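Local coordinates for SMI1/KNR4 family protein (Pseudomonas syringae pv. tomato, PDB 2PAG) that is of unknown function but binds calcium and belongs to the SMI1/KNR4 family of the SUKH clan, at residues T77-I90 / E95-W109. Sequence-based numbering, arbitrary orientation.
Sequences TAWDLGVPRELIPI and EDYYCVEEDGTVLLW. With CA (calcium ion), chain B; CA (calcium ion), chain C.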
ATOM      1  N   THR A  77       7.416  -2.481  11.442  1.00 13.97           N
ATOM      2  CA  THR A  77       8.519  -3.303  10.951  1.00 15.88           C
ATOM      3  C   THR A  77       9.452  -2.510  10.044  1.00 15.59           C
ATOM      4  O   THR A  77      10.671  -2.564  10.196  1.00 16.13           O
ATOM      5  CB  THR A  77       8.000  -4.527  10.176  1.00 17.67           C
ATOM      6  OG1 THR A  77       7.228  -5.363  11.053  1.00 20.06           O
ATOM      7  CG2 THR A  77       9.164  -5.322   9.602  1.00 19.97           C
ATOM      8  N   ALA A  78       8.877  -1.766   9.107  1.00 14.68           N
ATOM      9  CA  ALA A  78       9.668  -0.978   8.169  1.00 16.10           C
ATOM     10  C   ALA A  78      10.437   0.156   8.847  1.00 17.09           C
ATOM     11  O   ALA A  78      11.624   0.351   8.587  1.00 16.24           O
ATOM     12  CB  ALA A  78       8.758  -0.412   7.066  1.00 15.26           C
ATOM     13  N   TRP A  79       9.766   0.902   9.718  1.00 16.79           N
ATOM     14  CA  TRP A  79      10.422   2.006  10.397  1.00 16.77           C
ATOM     15  C   TRP A  79      11.526   1.499  11.319  1.00 19.75           C
ATOM     16  O   TRP A  79      12.564   2.145  11.457  1.00 20.98           O
ATOM     17  CB  TRP A  79       9.396   2.844  11.171  1.00 14.79           C
ATOM     18  CG  TRP A  79       8.446   3.575  10.267  1.00 14.56           C
ATOM     19  CD1 TRP A  79       8.708   4.046   9.011  1.00 13.64           C
ATOM     20  CD2 TRP A  79       7.098   3.952  10.563  1.00 14.29           C
ATOM     21  NE1 TRP A  79       7.603   4.698   8.506  1.00 13.41           N
ATOM     22  CE2 TRP A  79       6.601   4.655   9.439  1.00 14.07           C
ATOM     23  CE3 TRP A  79       6.259   3.766  11.668  1.00 14.69           C
ATOM     24  CZ2 TRP A  79       5.300   5.174   9.392  1.00 14.69           C
ATOM     25  CZ3 TRP A  79       4.966   4.282  11.622  1.00 14.70           C
ATOM     26  CH2 TRP A  79       4.500   4.978  10.491  1.00 14.63           C
ATOM     27  N   ASP A  80      11.312   0.345  11.946  1.00 19.41           N
ATOM     28  CA  ASP A  80      12.338  -0.216  12.819  1.00 22.48           C
ATOM     29  C   ASP A  80      13.510  -0.718  11.986  1.00 23.56           C
ATOM     30  O   ASP A  80      14.649  -0.736  12.459  1.00 24.78           O
ATOM     31  CB  ASP A  80      11.787  -1.376  13.664  1.00 23.45           C
ATOM     32  CG  ASP A  80      11.174  -0.912  14.974  1.00 26.77           C
ATOM     33  OD1 ASP A  80      11.577   0.159  15.478  1.00 29.25           O
ATOM     34  OD2 ASP A  80      10.301  -1.630  15.511  1.00 28.49           O
ATOM     35  N   LEU A  81      13.228  -1.122  10.748  1.00 23.14           N
ATOM     36  CA  LEU A  81      14.261  -1.632   9.851  1.00 25.04           C
ATOM     37  C   LEU A  81      15.087  -0.508   9.226  1.00 24.07           C
ATOM     38  O   LEU A  81      16.165  -0.757   8.683  1.00 26.02           O
ATOM     39  CB  LEU A  81      13.627  -2.488   8.748  1.00 26.55           C
ATOM     40  CG  LEU A  81      14.577  -3.238   7.810  1.00 28.33           C
ATOM     41  CD1 LEU A  81      15.386  -4.248   8.614  1.00 29.16           C
ATOM     42  CD2 LEU A  81      13.789  -3.946   6.716  1.00 29.96           C
ATOM     43  N   GLY A  82      14.587   0.724   9.300  1.00 23.07           N
ATOM     44  CA  GLY A  82      15.326   1.843   8.737  1.00 21.52           C
ATOM     45  C   GLY A  82      14.565   2.785   7.816  1.00 19.81           C
ATOM     46  O   GLY A  82      15.069   3.849   7.456  1.00 19.09           O
ATOM     47  N   VAL A  83      13.359   2.410   7.416  1.00 17.96           N
ATOM     48  CA  VAL A  83      12.581   3.278   6.541  1.00 17.30           C
ATOM     49  C   VAL A  83      12.253   4.573   7.277  1.00 16.60           C
ATOM     50  O   VAL A  83      11.768   4.545   8.409  1.00 17.71           O
ATOM     51  CB  VAL A  83      11.257   2.609   6.114  1.00 16.27           C
ATOM     52  CG1 VAL A  83      10.419   3.584   5.294  1.00 16.89           C
ATOM     53  CG2 VAL A  83      11.549   1.360   5.305  1.00 18.42           C
ATOM     54  N   PRO A  84      12.537   5.731   6.655  1.00 17.18           N
ATOM     55  CA  PRO A  84      12.243   7.018   7.293  1.00 17.37           C
ATOM     56  C   PRO A  84      10.783   7.074   7.758  1.00 18.30           C
ATOM     57  O   PRO A  84       9.885   6.688   7.015  1.00 17.41           O
ATOM     58  CB  PRO A  84      12.532   8.022   6.179  1.00 18.87           C
ATOM     59  CG  PRO A  84      13.651   7.364   5.431  1.00 16.72           C
ATOM     60  CD  PRO A  84      13.206   5.926   5.354  1.00 17.70           C
ATOM     61  N   ARG A  85      10.555   7.546   8.984  1.00 17.02           N
ATOM     62  CA  ARG A  85       9.204   7.643   9.549  1.00 18.01           C
ATOM     63  C   ARG A  85       8.235   8.444   8.681  1.00 17.24           C
ATOM     64  O   ARG A  85       7.026   8.207   8.702  1.00 17.99           O
ATOM     65  CB  ARG A  85       9.268   8.279  10.942  1.00 18.32           C
ATOM     66  CG  ARG A  85       7.912   8.490  11.625  1.00 24.38           C
ATOM     67  CD  ARG A  85       7.260   7.170  12.006  1.00 27.78           C
ATOM     68  NE  ARG A  85       6.363   7.307  13.152  1.00 28.95           N
ATOM     69  CZ  ARG A  85       5.106   7.734  13.090  1.00 32.59           C
ATOM     70  NH1 ARG A  85       4.569   8.074  11.929  1.00 32.32           N
ATOM     71  NH2 ARG A  85       4.383   7.816  14.199  1.00 31.97           N
ATOM     72  N   GLU A  86       8.771   9.398   7.928  1.00 16.79           N
ATOM     73  CA  GLU A  86       7.971  10.254   7.057  1.00 18.59           C
ATOM     74  C   GLU A  86       7.400   9.526   5.838  1.00 17.49           C
ATOM     75  O   GLU A  86       6.528  10.054   5.143  1.00 20.74           O
ATOM     76  CB  GLU A  86       8.823  11.437   6.589  1.00 21.89           C
ATOM     77  CG  GLU A  86      10.021  11.026   5.751  1.00 29.35           C
ATOM     78  CD  GLU A  86      11.011  12.152   5.547  1.00 33.18           C
ATOM     79  OE1 GLU A  86      10.594  13.239   5.089  1.00 36.37           O
ATOM     80  OE2 GLU A  86      12.210  11.948   5.841  1.00 35.15           O
ATOM     81  N   LEU A  87       7.896   8.321   5.580  1.00 15.22           N
ATOM     82  CA  LEU A  87       7.443   7.516   4.446  1.00 14.32           C
ATOM     83  C   LEU A  87       6.512   6.414   4.935  1.00 13.50           C
ATOM     84  O   LEU A  87       6.829   5.710   5.898  1.00 15.64           O
ATOM     85  CB  LEU A  87       8.647   6.882   3.736  1.00 13.84           C
ATOM     86  CG  LEU A  87       9.722   7.823   3.185  1.00 14.33           C
ATOM     87  CD1 LEU A  87      10.783   7.004   2.440  1.00 14.94           C
ATOM     88  CD2 LEU A  87       9.076   8.850   2.251  1.00 17.47           C
ATOM     89  N   ILE A  88       5.367   6.262   4.271  1.00 11.46           N
ATOM     90  CA  ILE A  88       4.406   5.226   4.645  1.00 12.13           C
ATOM     91  C   ILE A  88       4.447   4.085   3.638  1.00 11.44           C
ATOM     92  O   ILE A  88       4.159   4.278   2.457  1.00 11.33           O
ATOM     93  CB  ILE A  88       2.962   5.761   4.678  1.00 10.70           C
ATOM     94  CG1 ILE A  88       2.863   6.961   5.617  1.00 14.02           C
ATOM     95  CG2 ILE A  88       2.015   4.653   5.137  1.00 13.12           C
ATOM     96  CD1 ILE A  88       1.518   7.666   5.557  1.00 14.84           C
ATOM     97  N   PRO A  89       4.785   2.871   4.094  1.00 10.74           N
ATOM     98  CA  PRO A  89       4.839   1.743   3.158  1.00 12.29           C
ATOM     99  C   PRO A  89       3.524   1.449   2.461  1.00 13.24           C
ATOM    100  O   PRO A  89       2.460   1.514   3.071  1.00 13.56           O
ATOM    101  CB  PRO A  89       5.263   0.575   4.044  1.00 13.03           C
ATOM    102  CG  PRO A  89       6.083   1.237   5.096  1.00 13.69           C
ATOM    103  CD  PRO A  89       5.290   2.478   5.421  1.00 11.83           C
ATOM    104  N   ILE A  90       3.599   1.142   1.169  1.00 12.92           N
ATOM    105  CA  ILE A  90       2.409   0.764   0.433  1.00 12.30           C
ATOM    106  C   ILE A  90       2.564  -0.714   0.080  1.00 13.09           C
ATOM    107  O   ILE A  90       1.580  -1.419  -0.100  1.00 11.44           O
ATOM    108  CB  ILE A  90       2.186   1.625  -0.854  1.00 10.98           C
ATOM    109  CG1 ILE A  90       0.956   1.099  -1.595  1.00 12.43           C
ATOM    110  CG2 ILE A  90       3.415   1.575  -1.781  1.00 13.07           C
ATOM    111  CD1 ILE A  90       0.487   1.986  -2.738  1.00 12.99           C
ATOM    112  N   GLU A  95      12.826  -7.668   1.759  1.00 20.75           N
ATOM    113  CA  GLU A  95      13.305  -6.792   2.820  1.00 20.68           C
ATOM    114  C   GLU A  95      13.236  -5.338   2.358  1.00 19.19           C
ATOM    115  O   GLU A  95      13.629  -4.428   3.087  1.00 20.95           O
ATOM    116  CB  GLU A  95      14.747  -7.142   3.208  1.00 22.18           C
ATOM    117  CG  GLU A  95      15.668  -7.396   2.032  1.00 25.09           C
ATOM    118  CD  GLU A  95      17.137  -7.408   2.426  1.00 26.05           C
ATOM    119  OE1 GLU A  95      17.438  -7.696   3.605  1.00 27.02           O
ATOM    120  OE2 GLU A  95      17.987  -7.137   1.552  1.00 29.18           O
ATOM    121  N   ASP A  96      12.734  -5.124   1.144  1.00 17.56           N
ATOM    122  CA  ASP A  96      12.605  -3.772   0.611  1.00 17.87           C
ATOM    123  C   ASP A  96      11.167  -3.311   0.761  1.00 15.08           C
ATOM    124  O   ASP A  96      10.269  -4.118   0.989  1.00 15.69           O
ATOM    125  CB  ASP A  96      13.007  -3.715  -0.863  1.00 18.86           C
ATOM    126  CG  ASP A  96      14.482  -3.994  -1.084  1.00 22.57           C
ATOM    127  OD1 ASP A  96      15.283  -3.840  -0.133  1.00 23.62           O
ATOM    128  OD2 ASP A  96      14.837  -4.352  -2.226  1.00 24.83           O
ATOM    129  N   TYR A  97      10.947  -2.009   0.618  1.00 13.67           N
ATOM    130  CA  TYR A  97       9.602  -1.458   0.767  1.00 12.71           C
ATOM    131  C   TYR A  97       9.278  -0.341  -0.202  1.00 13.28           C
ATOM    132  O   TYR A  97      10.050   0.601  -0.352  1.00 13.20           O
ATOM    133  CB  TYR A  97       9.413  -0.871   2.170  1.00 13.02           C
ATOM    134  CG  TYR A  97       9.358  -1.871   3.290  1.00 12.90           C
ATOM    135  CD1 TYR A  97       8.151  -2.440   3.682  1.00 13.34           C
ATOM    136  CD2 TYR A  97      10.519  -2.245   3.963  1.00 14.87           C
ATOM    137  CE1 TYR A  97       8.093  -3.357   4.720  1.00 15.45           C
ATOM    138  CE2 TYR A  97      10.476  -3.165   5.001  1.00 15.17           C
ATOM    139  CZ  TYR A  97       9.260  -3.716   5.374  1.00 14.99           C
ATOM    140  OH  TYR A  97       9.203  -4.626   6.398  1.00 15.33           O
ATOM    141  N   TYR A  98       8.128  -0.449  -0.857  1.00 13.14           N
ATOM    142  CA  TYR A  98       7.673   0.632  -1.724  1.00 11.51           C
ATOM    143  C   TYR A  98       6.957   1.504  -0.693  1.00 12.68           C
ATOM    144  O   TYR A  98       6.098   1.020   0.046  1.00 12.03           O
ATOM    145  CB  TYR A  98       6.699   0.102  -2.780  1.00 12.15           C
ATOM    146  CG  TYR A  98       7.371  -0.721  -3.858  1.00 13.52           C
ATOM    147  CD1 TYR A  98       8.062  -0.106  -4.901  1.00 15.21           C
ATOM    148  CD2 TYR A  98       7.313  -2.113  -3.837  1.00 14.56           C
ATOM    149  CE1 TYR A  98       8.678  -0.856  -5.908  1.00 14.22           C
ATOM    150  CE2 TYR A  98       7.929  -2.877  -4.843  1.00 14.80           C
ATOM    151  CZ  TYR A  98       8.604  -2.237  -5.871  1.00 15.12           C
ATOM    152  OH  TYR A  98       9.189  -2.981  -6.870  1.00 18.19           O
ATOM    153  N   CYS A  99       7.348   2.773  -0.608  1.00 12.92           N
ATOM    154  CA  CYS A  99       6.768   3.693   0.370  1.00 13.63           C
ATOM    155  C   CYS A  99       6.285   4.965  -0.284  1.00 13.26           C
ATOM    156  O   CYS A  99       6.782   5.357  -1.341  1.00 11.70           O
ATOM    157  CB  CYS A  99       7.802   4.062   1.430  1.00 15.57           C
ATOM    158  SG  CYS A  99       8.638   2.660   2.196  1.00 20.75           S
ATOM    159  N   VAL A 100       5.354   5.638   0.381  1.00 11.28           N
ATOM    160  CA  VAL A 100       4.771   6.855  -0.154  1.00 11.31           C
ATOM    161  C   VAL A 100       5.143   8.107   0.629  1.00 12.88           C
ATOM    162  O   VAL A 100       5.031   8.152   1.863  1.00 11.72           O
ATOM    163  CB  VAL A 100       3.247   6.725  -0.203  1.00  9.66           C
ATOM    164  CG1 VAL A 100       2.645   7.862  -1.008  1.00 11.30           C
ATOM    165  CG2 VAL A 100       2.874   5.379  -0.818  1.00 12.67           C
ATOM    166  N   GLU A 101       5.598   9.118  -0.108  1.00 13.63           N
ATOM    167  CA  GLU A 101       5.976  10.401   0.468  1.00 14.87           C
ATOM    168  C   GLU A 101       4.703  11.157   0.822  1.00 15.57           C
ATOM    169  O   GLU A 101       3.604  10.789   0.388  1.00 15.12           O
ATOM    170  CB  GLU A 101       6.765  11.242  -0.538  1.00 15.24           C
ATOM    171  CG  GLU A 101       8.119  10.715  -0.932  1.00 15.50           C
ATOM    172  CD  GLU A 101       8.946  11.796  -1.602  1.00 18.48           C
ATOM    173  OE1 GLU A 101       8.387  12.532  -2.448  1.00 13.48           O
ATOM    174  OE2 GLU A 101      10.149  11.914  -1.285  1.00 20.12           O
ATOM    175  N   GLU A 102       4.853  12.224   1.601  1.00 17.64           N
ATOM    176  CA  GLU A 102       3.707  13.023   2.005  1.00 17.99           C
ATOM    177  C   GLU A 102       2.979  13.615   0.802  1.00 17.17           C
ATOM    178  O   GLU A 102       1.754  13.775   0.837  1.00 18.86           O
ATOM    179  CB  GLU A 102       4.165  14.115   2.975  1.00 22.22           C
ATOM    180  CG  GLU A 102       4.941  13.532   4.153  1.00 28.34           C
ATOM    181  CD  GLU A 102       5.371  14.572   5.169  1.00 32.44           C
ATOM    182  OE1 GLU A 102       4.485  15.179   5.812  1.00 34.47           O
ATOM    183  OE2 GLU A 102       6.597  14.777   5.323  1.00 34.01           O
ATOM    184  N   ASP A 103       3.717  13.919  -0.268  1.00 14.47           N
ATOM    185  CA  ASP A 103       3.100  14.477  -1.464  1.00 14.40           C
ATOM    186  C   ASP A 103       2.639  13.426  -2.467  1.00 13.62           C
ATOM    187  O   ASP A 103       2.231  13.758  -3.581  1.00 13.17           O
ATOM    188  CB  ASP A 103       4.022  15.504  -2.157  1.00 14.05           C
ATOM    189  CG  ASP A 103       5.330  14.906  -2.669  1.00 14.12           C
ATOM    190  OD1 ASP A 103       5.421  13.680  -2.870  1.00 11.72           O
ATOM    191  OD2 ASP A 103       6.272  15.694  -2.900  1.00 12.66           O
ATOM    192  N   GLY A 104       2.704  12.158  -2.072  1.00 11.93           N
ATOM    193  CA  GLY A 104       2.234  11.099  -2.947  1.00 11.80           C
ATOM    194  C   GLY A 104       3.228  10.321  -3.781  1.00 11.62           C
ATOM    195  O   GLY A 104       2.865   9.272  -4.324  1.00 11.66           O
ATOM    196  N   THR A 105       4.462  10.804  -3.902  1.00 11.81           N
ATOM    197  CA  THR A 105       5.453  10.085  -4.694  1.00 11.45           C
ATOM    198  C   THR A 105       5.730   8.724  -4.062  1.00 11.09           C
ATOM    199  O   THR A 105       5.801   8.613  -2.840  1.00 10.94           O
ATOM    200  CB  THR A 105       6.784  10.867  -4.777  1.00 12.68           C
ATOM    201  OG1 THR A 105       6.531  12.199  -5.236  1.00 11.77           O
ATOM    202  CG2 THR A 105       7.756  10.172  -5.741  1.00 14.42           C
ATOM    203  N   VAL A 106       5.862   7.692  -4.893  1.00 10.55           N
ATOM    204  CA  VAL A 106       6.162   6.348  -4.399  1.00 11.32           C
ATOM    205  C   VAL A 106       7.645   6.103  -4.620  1.00 12.85           C
ATOM    206  O   VAL A 106       8.167   6.333  -5.714  1.00 13.10           O
ATOM    207  CB  VAL A 106       5.368   5.260  -5.146  1.00 12.85           C
ATOM    208  CG1 VAL A 106       5.734   3.887  -4.585  1.00 13.20           C
ATOM    209  CG2 VAL A 106       3.873   5.507  -4.987  1.00 12.95           C
ATOM    210  N   LEU A 107       8.322   5.639  -3.576  1.00 12.21           N
ATOM    211  CA  LEU A 107       9.750   5.379  -3.653  1.00 14.20           C
ATOM    212  C   LEU A 107      10.014   3.939  -3.278  1.00 13.72           C
ATOM    213  O   LEU A 107       9.150   3.259  -2.733  1.00 14.99           O
ATOM    214  CB  LEU A 107      10.508   6.270  -2.668  1.00 13.39           C
ATOM    215  CG  LEU A 107      10.223   7.771  -2.651  1.00 13.95           C
ATOM    216  CD1 LEU A 107      11.007   8.434  -1.525  1.00 14.76           C
ATOM    217  CD2 LEU A 107      10.607   8.376  -3.989  1.00 15.90           C
ATOM    218  N   LEU A 108      11.221   3.477  -3.567  1.00 14.97           N
ATOM    219  CA  LEU A 108      11.594   2.126  -3.197  1.00 13.92           C
ATOM    220  C   LEU A 108      12.742   2.257  -2.211  1.00 15.68           C
ATOM    221  O   LEU A 108      13.771   2.853  -2.530  1.00 15.81           O
ATOM    222  CB  LEU A 108      12.040   1.331  -4.422  1.00 15.16           C
ATOM    223  CG  LEU A 108      12.541  -0.080  -4.110  1.00 16.58           C
ATOM    224  CD1 LEU A 108      11.445  -0.913  -3.452  1.00 17.18           C
ATOM    225  CD2 LEU A 108      13.012  -0.715  -5.409  1.00 18.32           C
ATOM    226  N   TRP A 109      12.555   1.726  -1.008  1.00 15.58           N
ATOM    227  CA  TRP A 109      13.594   1.790   0.007  1.00 19.03           C
ATOM    228  C   TRP A 109      14.290   0.439   0.064  1.00 19.97           C
ATOM    229  O   TRP A 109      13.652  -0.584   0.310  1.00 21.99           O
ATOM    230  CB  TRP A 109      12.983   2.116   1.366  1.00 17.89           C
ATOM    231  CG  TRP A 109      13.992   2.315   2.456  1.00 21.26           C
ATOM    232  CD1 TRP A 109      14.626   3.478   2.788  1.00 20.46           C
ATOM    233  CD2 TRP A 109      14.469   1.320   3.367  1.00 22.66           C
ATOM    234  NE1 TRP A 109      15.465   3.270   3.860  1.00 23.65           N
ATOM    235  CE2 TRP A 109      15.388   1.952   4.233  1.00 23.24           C
ATOM    236  CE3 TRP A 109      14.205  -0.048   3.536  1.00 25.58           C
ATOM    237  CZ2 TRP A 109      16.049   1.263   5.258  1.00 26.09           C
ATOM    238  CZ3 TRP A 109      14.862  -0.735   4.560  1.00 27.92           C
ATOM    239  CH2 TRP A 109      15.773  -0.077   5.407  1.00 26.79           C
TER
HETATM  240 CA    CA B 201       7.667  13.878  -3.899  1.00 13.96          CA
HETATM  241 CA    CA C 202       7.388  17.758  -2.734  1.00  6.44          CA
HETATM  242  O   HOH W   1       4.040   9.864   3.901  1.00 17.46           O
HETATM  243  O   HOH W   2       8.310  16.595  -0.613  1.00 28.26           O
HETATM  244  O   HOH W   3       6.564  17.952  -4.991  1.00 31.99           O
HETATM  245  O   HOH W   4       4.833  18.740  -3.227  1.00 26.67           O
HETATM  246  O   HOH W   5       6.002  18.670  -0.904  1.00 29.28           O
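Ala78 CB sits over one face of the Tyr97 ring, 3.7 Å from the ring centroid and nearly on its normal. At the edge of the same ring, in plane, Leu81 CD2 lies 3.8 Å from Tyr97 CE2. The six-membered ring of Trp109 has Val83 CG2 over one face, set toward the rim, with Val83 CG2 to Trp109 CE3 3.5 Å. With CG1 anti to the backbone N (chi1 175°) and CG2 beside it, CG2 meets the indole and CG1 meets Cys99 SG. Gly82 follows helix 71-81 with positive phi, and its backbone lies close against Trp109. Trp79 NE1 donates a hydrogen bond to Leu87 O, which lies at the edge of the indole in its plane, tying the helix to the loop before the strand. Arg85 CD lies over a face of that indole.

These strands belong to a four-stranded antiparallel sheet, in which 88-93 and 96-100 form a beta hairpin and 88-93 is an outermost strand within the chain. Ile88 and Val100 are a hydrogen-bonded pair: Ile88 N reaches Val100 O at 3.1 Å, and Val100 N returns to Ile88 O. Ile90 N donates to Tyr98 O at 2.7 Å. Pro89 and Cys99 make the non-hydrogen-bonded pair between them. One water donates to both Glu86 O and Val100 O.

Leu87 and Glu101 run side by side, with Leu87 CD2 3.8 Å from Glu101 CG. Past CG the glutamate extends to a calcium ion, held at 2.1 Å by Glu101 OE1. The same ion is bound by Thr105 OG1 and by both carboxylate oxygens of Asp103. These ligands lie in the loop joining strands 96-100 and 106-109, which holds a type I beta turn from Glu101 to Gly104. Asp103 OD1 also accepts from Thr105 N, an Asx turn. Asp103 OD2 bridges to a second calcium ion, which four waters also bind.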